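Local coordinates for immunogenic protein MPT63/MPB63 (Mycobacterium tuberculosis, PDB 1LMI), which is of unknown function but is a major secreted beta-sandwich protein of the bacillus, known as an immunogenic and immunoprotective extracellular antigen, at residues A[11-15]-A[126-130]; A[42-48]-A[108-114]; A[54-60]-A[95-101]. Residues are numbered along the deposited sequence.

How the contacts relate
Contact 1 is the one that bridges the two sheets of the sandwich: side chains meet face to face, mostly apolar, in a partly buried layer. Contacts 2 and 3 instead join neighbouring strands of a single sheet. Both pair strand 46-56 with strand 100-109, at opposite ends, with centres about 31 Å apart. Because these strands are neighbours, backbone hydrogen bonds carry much of each contact, helped by polar groups of the adjoining loops. Contact 2 is a surface contact, with an aspartate gripping a loop and a tryptophan lying over a proline; contact 3 is partly buried, closing on a type II turn. Contacts 1 and 3 touch, Glu12 OE2 lying 3.0 Å from Asn55 ND2, probably hydrogen-bonded.

Contact 1 (A[11-15]-A[126-130]); sequences SELTM and LLIWE
This is face-to-face packing between the two sheets of a beta sandwich, at the margin of one of them. Segment 11-15, on the outer strand 12-17 of the antiparallel sheet, lies over strand 126-130 of the mixed sheet; the axes of the short strand pieces approach to 8.5 Å and run nearly antiparallel, at 169°. At that separation the strands meet through side chains instead of pairing backbones, with Leu13 opposite Leu127 (CA to CA 7.3 Å) and Ser11 opposite Trp129 (7.8 Å). Alternation along the extended chain sends Leu13 and Met15 toward the other strand, and Glu12 and Thr14 away. Leu13, in its m,t rotamer, sets CD1 over the face of the Trp129 indole, 3.7 Å from the centroid of the five-membered ring, as a CH-pi contact, while its CB lies 4.0 Å from Leu127 CD2. Trp129 (chi1 m, chi2 -101°) leaves its backbone sideways, but its ring reaches back across the gap, and NE1 gives a weak hydrogen bond to Ser11 O (3.0 Å, 131°). Met15 closes the other end: CE is 3.8 Å from Leu127 CD1, and SD is 4.0 Å from Leu126 CD1. The helical backbone angles of Leu126 (-104/-50) mark a classic beta bulge, in which Leu126 and Leu127 both face Met119. Beside the pair, strand 22-33 hydrogen-bonds to Leu13 and Met15 and places Trp26 and Val28 against Trp129, while strand 125-130 runs between strands 5-8 and 116-120, whose Met119 also packs on Met15, Leu127 and Trp129.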
ATOM      1  N   SER A  11      -6.400   6.698  -7.793  1.00 10.64           N
ATOM      2  CA  SER A  11      -6.677   5.805  -8.918  1.00 11.62           C
ATOM      3  C   SER A  11      -6.351   4.347  -8.597  1.00 11.36           C
ATOM      4  O   SER A  11      -5.458   4.052  -7.816  1.00 11.54           O
ATOM      5  CB  SER A  11      -5.878   6.173 -10.148  1.00 12.69           C
ATOM      6  OG  SER A  11      -6.309   7.445 -10.645  1.00 20.57           O
ATOM      7  N   GLU A  12      -7.088   3.458  -9.234  1.00 10.53           N
ATOM      8  CA  GLU A  12      -6.828   2.024  -9.169  1.00  9.58           C
ATOM      9  C   GLU A  12      -5.951   1.590 -10.329  1.00 11.96           C
ATOM     10  O   GLU A  12      -6.285   1.860 -11.493  1.00 13.44           O
ATOM     11  CB  GLU A  12      -8.156   1.258  -9.206  1.00 11.74           C
ATOM     12  CG  GLU A  12      -7.934  -0.231  -8.888  1.00 10.73           C
ATOM     13  CD  GLU A  12      -9.278  -0.846  -8.555  1.00  9.77           C
ATOM     14  OE1 GLU A  12      -9.943  -0.302  -7.640  1.00 12.03           O
ATOM     15  OE2 GLU A  12      -9.655  -1.819  -9.259  1.00 11.65           O
ATOM     16  N   LEU A  13      -4.818   0.968  -9.983  1.00 10.87           N
ATOM     17  CA  LEU A  13      -3.866   0.479 -10.983  1.00 10.91           C
ATOM     18  C   LEU A  13      -3.977  -1.039 -11.109  1.00 14.40           C
ATOM     19  O   LEU A  13      -4.099  -1.688 -10.054  1.00 14.30           O
ATOM     20  CB  LEU A  13      -2.439   0.888 -10.581  1.00  9.98           C
ATOM     21  CG  LEU A  13      -2.230   2.376 -10.261  1.00 10.56           C
ATOM     22  CD1 LEU A  13      -0.799   2.683  -9.791  1.00 11.72           C
ATOM     23  CD2 LEU A  13      -2.577   3.212 -11.481  1.00 16.69           C
ATOM     24  N   THR A  14      -3.931  -1.569 -12.309  1.00 13.04           N
ATOM     25  CA  THR A  14      -4.083  -2.994 -12.630  1.00 11.81           C
ATOM     26  C   THR A  14      -2.744  -3.648 -12.822  1.00 14.29           C
ATOM     27  O   THR A  14      -1.851  -3.144 -13.516  1.00 18.29           O
ATOM     28  CB  THR A  14      -4.918  -3.091 -13.942  1.00 17.77           C
ATOM     29  OG1 THR A  14      -6.250  -2.622 -13.600  1.00 31.09           O
ATOM     30  N   MET A  15      -2.520  -4.810 -12.209  1.00 14.72           N
ATOM     31  CA  MET A  15      -1.283  -5.515 -12.554  1.00 19.16           C
ATOM     32  C   MET A  15      -1.675  -6.961 -12.831  1.00 15.37           C
ATOM     33  O   MET A  15      -2.492  -7.581 -12.163  1.00 13.08           O
ATOM     34  CB  MET A  15      -0.235  -5.299 -11.478  1.00 24.98           C
ATOM     35  CG  MET A  15       0.359  -6.452 -10.748  1.00 21.93           C
ATOM     36  SD  MET A  15       1.664  -5.918  -9.568  1.00 24.28           S
ATOM     37  CE  MET A  15       0.694  -5.993  -8.055  1.00 27.17           C
ATOM     38  N   LEU A 126       6.723  -2.166  -8.236  1.00 11.93           N
ATOM     39  CA  LEU A 126       5.653  -2.696  -9.079  1.00  9.91           C
ATOM     40  C   LEU A 126       4.618  -1.628  -9.411  1.00 10.88           C
ATOM     41  O   LEU A 126       4.267  -1.460 -10.586  1.00 15.38           O
ATOM     42  CB  LEU A 126       4.956  -3.870  -8.373  1.00 13.68           C
ATOM     43  CG  LEU A 126       5.814  -5.126  -8.187  1.00 17.86           C
ATOM     44  CD1 LEU A 126       5.016  -6.170  -7.434  1.00 12.29           C
ATOM     45  CD2 LEU A 126       6.334  -5.680  -9.512  1.00 15.04           C
ATOM     46  N   LEU A 127       4.139  -0.927  -8.397  1.00  9.80           N
ATOM     47  CA  LEU A 127       3.050   0.052  -8.547  1.00  9.44           C
ATOM     48  C   LEU A 127       3.386   1.308  -7.746  1.00 10.71           C
ATOM     49  O   LEU A 127       3.856   1.194  -6.602  1.00 12.35           O
ATOM     50  CB  LEU A 127       1.722  -0.485  -8.046  1.00  9.18           C
ATOM     51  CG  LEU A 127       1.141  -1.746  -8.661  1.00  8.86           C
ATOM     52  CD1 LEU A 127      -0.105  -2.232  -7.925  1.00 13.47           C
ATOM     53  CD2 LEU A 127       0.784  -1.459 -10.112  1.00 17.57           C
ATOM     54  N   ILE A 128       3.145   2.474  -8.346  1.00 10.55           N
ATOM     55  CA  ILE A 128       3.437   3.737  -7.680  1.00  7.46           C
ATOM     56  C   ILE A 128       2.263   4.691  -7.851  1.00 11.69           C
ATOM     57  O   ILE A 128       1.809   4.818  -8.994  1.00 11.03           O
ATOM     58  CB  ILE A 128       4.715   4.350  -8.290  1.00 11.38           C
ATOM     59  CG1 ILE A 128       5.910   3.396  -8.134  1.00 14.23           C
ATOM     60  CG2 ILE A 128       4.929   5.715  -7.657  1.00 14.59           C
ATOM     61  CD1 ILE A 128       7.154   3.924  -8.818  1.00 24.36           C
ATOM     62  N   TRP A 129       1.814   5.330  -6.798  1.00 10.50           N
ATOM     63  CA  TRP A 129       0.761   6.337  -6.770  1.00 10.03           C
ATOM     64  C   TRP A 129       1.361   7.684  -6.365  1.00 12.97           C
ATOM     65  O   TRP A 129       1.985   7.750  -5.307  1.00 12.83           O
ATOM     66  CB  TRP A 129      -0.377   6.013  -5.810  1.00 10.11           C
ATOM     67  CG  TRP A 129      -1.107   4.731  -6.102  1.00  9.00           C
ATOM     68  CD1 TRP A 129      -2.325   4.661  -6.744  1.00  9.67           C
ATOM     69  CD2 TRP A 129      -0.727   3.395  -5.798  1.00  8.55           C
ATOM     70  NE1 TRP A 129      -2.703   3.335  -6.852  1.00 10.43           N
ATOM     71  CE2 TRP A 129      -1.733   2.546  -6.272  1.00  9.20           C
ATOM     72  CE3 TRP A 129       0.390   2.826  -5.163  1.00 12.58           C
ATOM     73  CZ2 TRP A 129      -1.673   1.168  -6.133  1.00 11.75           C
ATOM     74  CZ3 TRP A 129       0.453   1.442  -5.025  1.00 12.35           C
ATOM     75  CH2 TRP A 129      -0.580   0.625  -5.513  1.00 11.61           C
ATOM     76  N   GLU A 130       1.200   8.691  -7.216  1.00 11.79           N
ATOM     77  CA  GLU A 130       1.819   9.995  -6.987  1.00 10.93           C
ATOM     78  C   GLU A 130       0.799  11.109  -7.103  1.00 10.65           C
ATOM     79  O   GLU A 130      -0.329  10.880  -7.551  1.00 12.81           O
ATOM     80  CB  GLU A 130       2.950  10.219  -7.986  1.00 13.43           C
ATOM     81  CG  GLU A 130       2.530  10.346  -9.421  1.00 15.72           C
ATOM     82  CD  GLU A 130       3.660  10.329 -10.440  1.00 30.92           C
ATOM     83  OE1 GLU A 130       4.814  10.089 -10.040  1.00 35.87           O
ATOM     84  OE2 GLU A 130       3.346  10.553 -11.633  1.00 35.54           O
TER

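Contact 2 (A[42-48]-A[108-114]); sequences PVAGQVW and DVTGPSP
Trp48 gives up the most surface here. With chi1 -85° and chi2 55°, one face of its indole covers Val109, at the end of strand 100-109, and Pro114 in the loop after it: Pro114 CD stands 3.5 Å from the centroid of the six-membered ring, almost on its normal, and Val109 CG2 is 3.6 Å from that of the five-membered ring, both CH-pi contacts. A water accepts from Trp48 NE1 (3.2 Å) and hydrogen-bonds to Ser113 OG (2.9 Å). Asp108 comes next. Held in the t rotamer, its carboxylate takes two backbone amides of the loop leading into strand 46-56, Ala44 N to Asp108 OD2 (2.7 Å) and Gly45 N to Asp108 OD1 (2.8 Å), pinning successive NH groups. Between these two features runs an antiparallel ladder at the ends of strands 46-56 and 100-109, the latter an outer strand of the four-stranded sheet of this beta sandwich. Gln46 and Val109 form a hydrogen-bonded pair, with Gln46 N to Val109 O at 2.9 Å and Val109 N to Gln46 O at 2.8 Å; Val47 and Asp108 follow as a non-hydrogen-bonded pair, CA atoms 4.8 Å apart. Val109, in the t rotamer, projects on the same face as Gln46. Gly45, at -127/-130, has its CA 3.4 Å from Val109 O in a CA-H...O contact, and a beta carbon there would collide with that oxygen. Tyr78 of strand 77-79 touches the side chains of Val109 and Thr110, and its hydroxyl hydrogen-bonds to Pro112 O.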
ATOM      1  N   PRO A  42       6.817   0.953  18.566  1.00 35.70           N
ATOM      2  CA  PRO A  42       7.787   2.023  18.881  1.00 24.79           C
ATOM      3  C   PRO A  42       7.925   3.082  17.793  1.00 21.51           C
ATOM      4  O   PRO A  42       8.902   3.202  17.072  1.00 20.65           O
ATOM      5  CB  PRO A  42       9.088   1.214  19.040  1.00 30.46           C
ATOM      6  CG  PRO A  42       8.959   0.113  18.038  1.00 23.33           C
ATOM      7  CD  PRO A  42       7.501  -0.265  18.097  1.00 29.53           C
ATOM      8  N   VAL A  43       6.920   3.947  17.666  1.00 17.51           N
ATOM      9  CA  VAL A  43       6.911   5.088  16.742  1.00 18.18           C
ATOM     10  C   VAL A  43       8.017   6.083  16.996  1.00 16.59           C
ATOM     11  O   VAL A  43       8.129   6.552  18.160  1.00 18.43           O
ATOM     12  CB  VAL A  43       5.545   5.798  16.926  1.00 19.59           C
ATOM     13  CG1 VAL A  43       5.490   7.107  16.133  1.00 22.39           C
ATOM     14  CG2 VAL A  43       4.383   4.895  16.538  1.00 24.30           C
ATOM     15  N   ALA A  44       8.819   6.443  16.006  1.00 19.53           N
ATOM     16  CA  ALA A  44       9.896   7.401  16.182  1.00 18.64           C
ATOM     17  C   ALA A  44       9.521   8.788  15.677  1.00 23.32           C
ATOM     18  O   ALA A  44      10.098   9.795  16.100  1.00 21.45           O
ATOM     19  CB  ALA A  44      11.177   6.981  15.460  1.00 16.98           C
ATOM     20  N   GLY A  45       8.571   8.832  14.752  1.00 16.68           N
ATOM     21  CA  GLY A  45       8.227  10.120  14.172  1.00 15.37           C
ATOM     22  C   GLY A  45       6.726  10.352  14.286  1.00 14.31           C
ATOM     23  O   GLY A  45       6.114  10.228  15.351  1.00 17.17           O
ATOM     24  N   GLN A  46       6.152  10.713  13.130  1.00 14.19           N
ATOM     25  CA  GLN A  46       4.729  10.965  13.035  1.00 17.57           C
ATOM     26  C   GLN A  46       4.000   9.843  12.278  1.00 12.54           C
ATOM     27  O   GLN A  46       4.430   9.555  11.163  1.00 13.14           O
ATOM     28  CB  GLN A  46       4.524  12.288  12.285  1.00 14.96           C
ATOM     29  CG  GLN A  46       3.054  12.567  11.983  1.00 16.93           C
ATOM     30  CD  GLN A  46       2.258  12.891  13.219  1.00 23.58           C
ATOM     31  OE1 GLN A  46       2.656  13.734  14.033  1.00 27.51           O
ATOM     32  NE2 GLN A  46       1.112  12.258  13.393  1.00 21.98           N
ATOM     33  N   VAL A  47       2.934   9.323  12.859  1.00 12.63           N
ATOM     34  CA  VAL A  47       2.224   8.268  12.113  1.00 13.37           C
ATOM     35  C   VAL A  47       1.474   8.896  10.926  1.00 16.03           C
ATOM     36  O   VAL A  47       0.796   9.904  11.100  1.00 15.44           O
ATOM     37  CB  VAL A  47       1.234   7.493  12.965  1.00 17.02           C
ATOM     38  CG1 VAL A  47       0.494   6.443  12.140  1.00 14.01           C
ATOM     39  CG2 VAL A  47       1.941   6.835  14.153  1.00 19.22           C
ATOM     40  N   TRP A  48       1.659   8.290   9.764  1.00 11.05           N
ATOM     41  CA  TRP A  48       0.893   8.646   8.568  1.00 10.64           C
ATOM     42  C   TRP A  48       0.019   7.450   8.203  1.00 12.88           C
ATOM     43  O   TRP A  48       0.206   6.306   8.637  1.00 10.74           O
ATOM     44  CB  TRP A  48       1.803   9.005   7.387  1.00 11.44           C
ATOM     45  CG  TRP A  48       2.218  10.449   7.461  1.00 10.52           C
ATOM     46  CD1 TRP A  48       2.830  11.047   8.535  1.00 12.81           C
ATOM     47  CD2 TRP A  48       2.034  11.433   6.448  1.00  9.87           C
ATOM     48  NE1 TRP A  48       3.056  12.378   8.228  1.00 14.67           N
ATOM     49  CE2 TRP A  48       2.574  12.632   6.958  1.00 11.15           C
ATOM     50  CE3 TRP A  48       1.482  11.440   5.142  1.00 10.96           C
ATOM     51  CZ2 TRP A  48       2.577  13.814   6.242  1.00 12.25           C
ATOM     52  CZ3 TRP A  48       1.492  12.618   4.442  1.00 10.26           C
ATOM     53  CH2 TRP A  48       2.032  13.794   4.979  1.00 13.34           C
ATOM     54  N   ASP A 108       5.614   5.187   9.664  1.00 10.53           N
ATOM     55  CA  ASP A 108       6.220   6.027  10.711  1.00 13.90           C
ATOM     56  C   ASP A 108       7.112   7.050  10.039  1.00 13.07           C
ATOM     57  O   ASP A 108       8.214   6.749   9.583  1.00 14.53           O
ATOM     58  CB  ASP A 108       7.025   5.132  11.660  1.00 19.77           C
ATOM     59  CG  ASP A 108       7.604   5.858  12.851  1.00 29.41           C
ATOM     60  OD1 ASP A 108       7.321   7.075  12.973  1.00 15.80           O
ATOM     61  OD2 ASP A 108       8.327   5.193  13.637  1.00 22.28           O
ATOM     62  N   VAL A 109       6.626   8.298   9.880  1.00 13.77           N
ATOM     63  CA  VAL A 109       7.359   9.268   9.089  1.00 13.63           C
ATOM     64  C   VAL A 109       8.361  10.008   9.977  1.00 12.49           C
ATOM     65  O   VAL A 109       7.966  10.759  10.858  1.00 14.91           O
ATOM     66  CB  VAL A 109       6.379  10.238   8.398  1.00 13.19           C
ATOM     67  CG1 VAL A 109       7.115  11.397   7.732  1.00 14.05           C
ATOM     68  CG2 VAL A 109       5.504   9.496   7.381  1.00 13.46           C
ATOM     69  N   THR A 110       9.623   9.735   9.705  1.00 15.20           N
ATOM     70  CA  THR A 110      10.683  10.319  10.511  1.00 22.53           C
ATOM     71  C   THR A 110      11.463  11.405   9.797  1.00 21.04           C
ATOM     72  O   THR A 110      12.414  11.979  10.352  1.00 30.06           O
ATOM     73  CB  THR A 110      11.694   9.201  10.889  1.00 16.80           C
ATOM     74  OG1 THR A 110      12.112   8.601   9.675  1.00 18.69           O
ATOM     75  CG2 THR A 110      11.039   8.178  11.791  1.00 19.22           C
ATOM     76  N   GLY A 111      11.154  11.734   8.566  1.00 13.51           N
ATOM     77  CA  GLY A 111      11.802  12.786   7.822  1.00 16.47           C
ATOM     78  C   GLY A 111      10.762  13.654   7.104  1.00 11.14           C
ATOM     79  O   GLY A 111       9.673  13.807   7.675  1.00 14.43           O
ATOM     80  N   PRO A 112      11.101  14.162   5.953  1.00 11.84           N
ATOM     81  CA  PRO A 112      10.139  14.964   5.174  1.00 11.51           C
ATOM     82  C   PRO A 112       8.855  14.171   4.926  1.00 12.11           C
ATOM     83  O   PRO A 112       8.846  12.927   4.848  1.00 13.16           O
ATOM     84  CB  PRO A 112      10.849  15.242   3.855  1.00 17.04           C
ATOM     85  CG  PRO A 112      12.310  15.136   4.182  1.00 18.93           C
ATOM     86  CD  PRO A 112      12.393  14.062   5.232  1.00 17.26           C
ATOM     87  N   SER A 113       7.750  14.906   4.818  1.00  9.40           N
ATOM     88  CA  SER A 113       6.469  14.263   4.604  1.00 11.80           C
ATOM     89  C   SER A 113       6.349  13.559   3.253  1.00  9.57           C
ATOM     90  O   SER A 113       6.746  14.105   2.215  1.00 10.99           O
ATOM     91  CB  SER A 113       5.347  15.304   4.708  1.00 10.53           C
ATOM     92  OG  SER A 113       5.320  15.948   5.975  1.00 11.14           O
ATOM     93  N   PRO A 114       5.744  12.373   3.201  1.00  8.98           N
ATOM     94  CA  PRO A 114       5.624  11.710   1.906  1.00  9.19           C
ATOM     95  C   PRO A 114       4.478  12.239   1.053  1.00 10.03           C
ATOM     96  O   PRO A 114       3.504  12.768   1.589  1.00 11.25           O
ATOM     97  CB  PRO A 114       5.293  10.263   2.362  1.00 11.31           C
ATOM     98  CG  PRO A 114       4.525  10.412   3.640  1.00 11.11           C
ATOM     99  CD  PRO A 114       5.126  11.632   4.313  1.00 11.46           C
TER
HETATM  100  O   HOH W   1       5.189  14.727   8.631  1.00 15.51           O

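Contact 3 (A[54-60]-A[95-101]); sequences VNAIRGS and IPQGEQS
Backbone pairing dominates this contact, where strand 46-56 leaves the four-stranded sheet beside the start of the outer strand 100-109. Val54 and Ser101 are an antiparallel hydrogen-bonded pair, linked by Val54 N to Ser101 O and Ser101 N to Val54 O, both 2.9 Å. Asn55 and Gln100 follow as the non-hydrogen-bonded pair, CA atoms 4.4 Å apart. Further on, Ala56 N gives to Glu99 O (3.0 Å) and Ala56 O accepts from Gly98 N (2.8 Å). Ala56 CB packs 3.6 Å from Ile95 CD1. The chain then turns a corner at Ile57, where Ile57 and Arg58 form a classic beta bulge against Val23 of strand 22-33; past it Gly59 N donates to OE1 of Gln97 (chi1 and chi2 both t) at 2.8 Å. Asn55 OD1, Gly98 O and Gln100 NE2 share a water at 3.2, 2.8 and 3.0 Å, while Asn55 ND2 hydrogen-bonds to Glu12. Residues 96-99 form a type II beta turn closed by Glu99 N to Pro96 O (3.1 Å), with Gly98 at phi 94° in its third position. The whole is an antiparallel ladder of a beta-sandwich sheet running out into that turn.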
ATOM      1  N   VAL A  54      -7.843  -3.435  -2.440  1.00  9.67           N
ATOM      2  CA  VAL A  54      -7.407  -4.438  -3.416  1.00  9.31           C
ATOM      3  C   VAL A  54      -8.636  -5.087  -4.048  1.00  8.83           C
ATOM      4  O   VAL A  54      -9.662  -5.314  -3.371  1.00 11.70           O
ATOM      5  CB  VAL A  54      -6.458  -5.457  -2.789  1.00 11.61           C
ATOM      6  CG1 VAL A  54      -7.105  -6.227  -1.645  1.00 14.24           C
ATOM      7  CG2 VAL A  54      -5.978  -6.381  -3.908  1.00 12.05           C
ATOM      8  N   ASN A  55      -8.531  -5.335  -5.319  1.00  8.96           N
ATOM      9  CA  ASN A  55      -9.611  -5.840  -6.168  1.00  9.95           C
ATOM     10  C   ASN A  55      -9.154  -7.130  -6.827  1.00  8.65           C
ATOM     11  O   ASN A  55      -8.182  -7.086  -7.569  1.00 10.30           O
ATOM     12  CB  ASN A  55      -9.936  -4.768  -7.208  1.00  8.99           C
ATOM     13  CG  ASN A  55     -11.121  -5.123  -8.067  1.00 11.89           C
ATOM     14  OD1 ASN A  55     -11.739  -6.175  -7.891  1.00 13.83           O
ATOM     15  ND2 ASN A  55     -11.433  -4.218  -8.999  1.00 10.95           N
ATOM     16  N   ALA A  56      -9.816  -8.241  -6.526  1.00 11.82           N
ATOM     17  CA  ALA A  56      -9.409  -9.530  -7.115  1.00 10.21           C
ATOM     18  C   ALA A  56     -10.030  -9.657  -8.494  1.00 11.06           C
ATOM     19  O   ALA A  56     -11.161 -10.108  -8.681  1.00 13.26           O
ATOM     20  CB  ALA A  56      -9.797 -10.606  -6.143  1.00 10.28           C
ATOM     21  N   ILE A  57      -9.332  -9.222  -9.524  1.00 10.21           N
ATOM     22  CA  ILE A  57      -9.935  -9.159 -10.862  1.00 10.47           C
ATOM     23  C   ILE A  57      -9.913 -10.541 -11.500  1.00 14.28           C
ATOM     24  O   ILE A  57     -10.897 -10.929 -12.132  1.00 12.95           O
ATOM     25  CB  ILE A  57      -9.192  -8.109 -11.692  1.00 10.50           C
ATOM     26  CG1 ILE A  57      -9.433  -6.694 -11.135  1.00 12.74           C
ATOM     27  CG2 ILE A  57      -9.525  -8.203 -13.168  1.00 15.35           C
ATOM     28  CD1 ILE A  57      -8.602  -5.597 -11.788  1.00 14.02           C
ATOM     29  N   ARG A  58      -8.794 -11.255 -11.331  1.00 11.73           N
ATOM     30  CA  ARG A  58      -8.686 -12.617 -11.853  1.00 14.96           C
ATOM     31  C   ARG A  58      -8.030 -13.467 -10.759  1.00 16.85           C
ATOM     32  O   ARG A  58      -6.939 -13.074 -10.332  1.00 14.32           O
ATOM     33  CB  ARG A  58      -7.885 -12.705 -13.149  1.00 14.28           C
ATOM     34  CG  ARG A  58      -7.747 -14.150 -13.650  1.00 17.10           C
ATOM     35  CD  ARG A  58      -6.849 -14.209 -14.890  1.00 25.21           C
ATOM     36  NE  ARG A  58      -6.893 -15.531 -15.527  1.00 31.86           N
ATOM     37  CZ  ARG A  58      -5.853 -16.309 -15.786  1.00 33.94           C
ATOM     38  NH1 ARG A  58      -4.628 -15.902 -15.464  1.00 23.90           N
ATOM     39  NH2 ARG A  58      -6.008 -17.502 -16.375  1.00 26.67           N
ATOM     40  N   GLY A  59      -8.696 -14.547 -10.362  1.00 14.93           N
ATOM     41  CA  GLY A  59      -8.223 -15.410  -9.315  1.00 13.21           C
ATOM     42  C   GLY A  59      -8.493 -14.890  -7.914  1.00 18.79           C
ATOM     43  O   GLY A  59      -8.930 -13.747  -7.737  1.00 14.55           O
ATOM     44  N   SER A  60      -8.218 -15.754  -6.939  1.00 14.76           N
ATOM     45  CA  SER A  60      -8.230 -15.413  -5.537  1.00 15.15           C
ATOM     46  C   SER A  60      -6.929 -14.664  -5.221  1.00 18.03           C
ATOM     47  O   SER A  60      -5.891 -15.119  -5.681  1.00 21.19           O
ATOM     48  CB  SER A  60      -8.325 -16.654  -4.645  1.00 22.39           C
ATOM     49  OG  SER A  60      -7.275 -17.562  -4.951  1.00 42.92           O
ATOM     50  N   ILE A  95      -9.044 -13.041  -0.686  1.00 14.82           N
ATOM     51  CA  ILE A  95     -10.397 -12.705  -1.178  1.00 15.56           C
ATOM     52  C   ILE A  95     -10.625 -13.365  -2.524  1.00 15.04           C
ATOM     53  O   ILE A  95      -9.761 -13.391  -3.397  1.00 14.55           O
ATOM     54  CB  ILE A  95     -10.558 -11.197  -1.343  1.00 20.17           C
ATOM     55  CG1 ILE A  95      -9.483 -10.609  -2.236  1.00 19.92           C
ATOM     56  CG2 ILE A  95     -10.596 -10.534   0.031  1.00 23.68           C
ATOM     57  CD1 ILE A  95      -9.847  -9.242  -2.809  1.00 27.44           C
ATOM     58  N   PRO A  96     -11.821 -13.904  -2.748  1.00 13.31           N
ATOM     59  CA  PRO A  96     -12.127 -14.548  -4.012  1.00 12.59           C
ATOM     60  C   PRO A  96     -12.278 -13.546  -5.156  1.00 14.19           C
ATOM     61  O   PRO A  96     -12.524 -12.341  -4.934  1.00 13.01           O
ATOM     62  CB  PRO A  96     -13.498 -15.201  -3.762  1.00 17.13           C
ATOM     63  CG  PRO A  96     -14.084 -14.443  -2.621  1.00 20.86           C
ATOM     64  CD  PRO A  96     -12.943 -13.884  -1.802  1.00 20.18           C
ATOM     65  N   GLN A  97     -12.142 -14.060  -6.372  1.00 12.60           N
ATOM     66  CA  GLN A  97     -12.311 -13.258  -7.567  1.00 10.88           C
ATOM     67  C   GLN A  97     -13.633 -12.487  -7.534  1.00 12.33           C
ATOM     68  O   GLN A  97     -14.668 -13.069  -7.186  1.00 15.44           O
ATOM     69  CB  GLN A  97     -12.311 -14.159  -8.817  1.00 11.95           C
ATOM     70  CG  GLN A  97     -12.357 -13.368 -10.114  1.00 11.38           C
ATOM     71  CD  GLN A  97     -12.214 -14.262 -11.334  1.00 13.62           C
ATOM     72  OE1 GLN A  97     -11.290 -15.082 -11.376  1.00 17.09           O
ATOM     73  NE2 GLN A  97     -13.113 -14.097 -12.285  1.00 17.53           N
ATOM     74  N   GLY A  98     -13.565 -11.216  -7.906  1.00 10.67           N
ATOM     75  CA  GLY A  98     -14.762 -10.379  -7.997  1.00 11.43           C
ATOM     76  C   GLY A  98     -15.040  -9.584  -6.731  1.00 11.74           C
ATOM     77  O   GLY A  98     -15.874  -8.697  -6.773  1.00 13.59           O
ATOM     78  N   GLU A  99     -14.358  -9.893  -5.635  1.00 10.36           N
ATOM     79  CA  GLU A  99     -14.516  -9.150  -4.375  1.00  8.71           C
ATOM     80  C   GLU A  99     -13.381  -8.152  -4.234  1.00  8.99           C
ATOM     81  O   GLU A  99     -12.424  -8.131  -5.028  1.00 10.62           O
ATOM     82  CB  GLU A  99     -14.559 -10.148  -3.209  1.00 11.09           C
ATOM     83  CG  GLU A  99     -15.759 -11.079  -3.339  1.00 12.02           C
ATOM     84  CD  GLU A  99     -16.139 -11.750  -2.048  1.00 17.97           C
ATOM     85  OE1 GLU A  99     -15.518 -11.526  -0.985  1.00 19.76           O
ATOM     86  OE2 GLU A  99     -17.126 -12.530  -2.127  1.00 21.92           O
ATOM     87  N   GLN A 100     -13.528  -7.315  -3.223  1.00 10.68           N
ATOM     88  CA  GLN A 100     -12.562  -6.280  -2.877  1.00 12.65           C
ATOM     89  C   GLN A 100     -12.353  -6.257  -1.376  1.00 10.29           C
ATOM     90  O   GLN A 100     -13.204  -6.768  -0.633  1.00 10.87           O
ATOM     91  CB  GLN A 100     -13.016  -4.888  -3.381  1.00 12.18           C
ATOM     92  CG  GLN A 100     -13.361  -4.914  -4.854  1.00  9.41           C
ATOM     93  CD  GLN A 100     -13.305  -3.606  -5.583  1.00 11.30           C
ATOM     94  OE1 GLN A 100     -12.659  -2.665  -5.113  1.00 12.64           O
ATOM     95  NE2 GLN A 100     -13.929  -3.524  -6.746  1.00 10.04           N
ATOM     96  N   SER A 101     -11.245  -5.621  -0.968  1.00  9.07           N
ATOM     97  CA  SER A 101     -10.959  -5.505   0.459  1.00 10.77           C
ATOM     98  C   SER A 101     -10.349  -4.147   0.732  1.00 11.66           C
ATOM     99  O   SER A 101      -9.431  -3.777  -0.017  1.00 13.34           O
ATOM    100  CB  SER A 101     -10.061  -6.675   0.866  1.00 15.00           C
ATOM    101  OG  SER A 101      -9.827  -6.751   2.244  1.00 19.18           O
TER
HETATM  102  O   HOH W   2     -14.963  -6.215  -7.608  1.00 12.27           O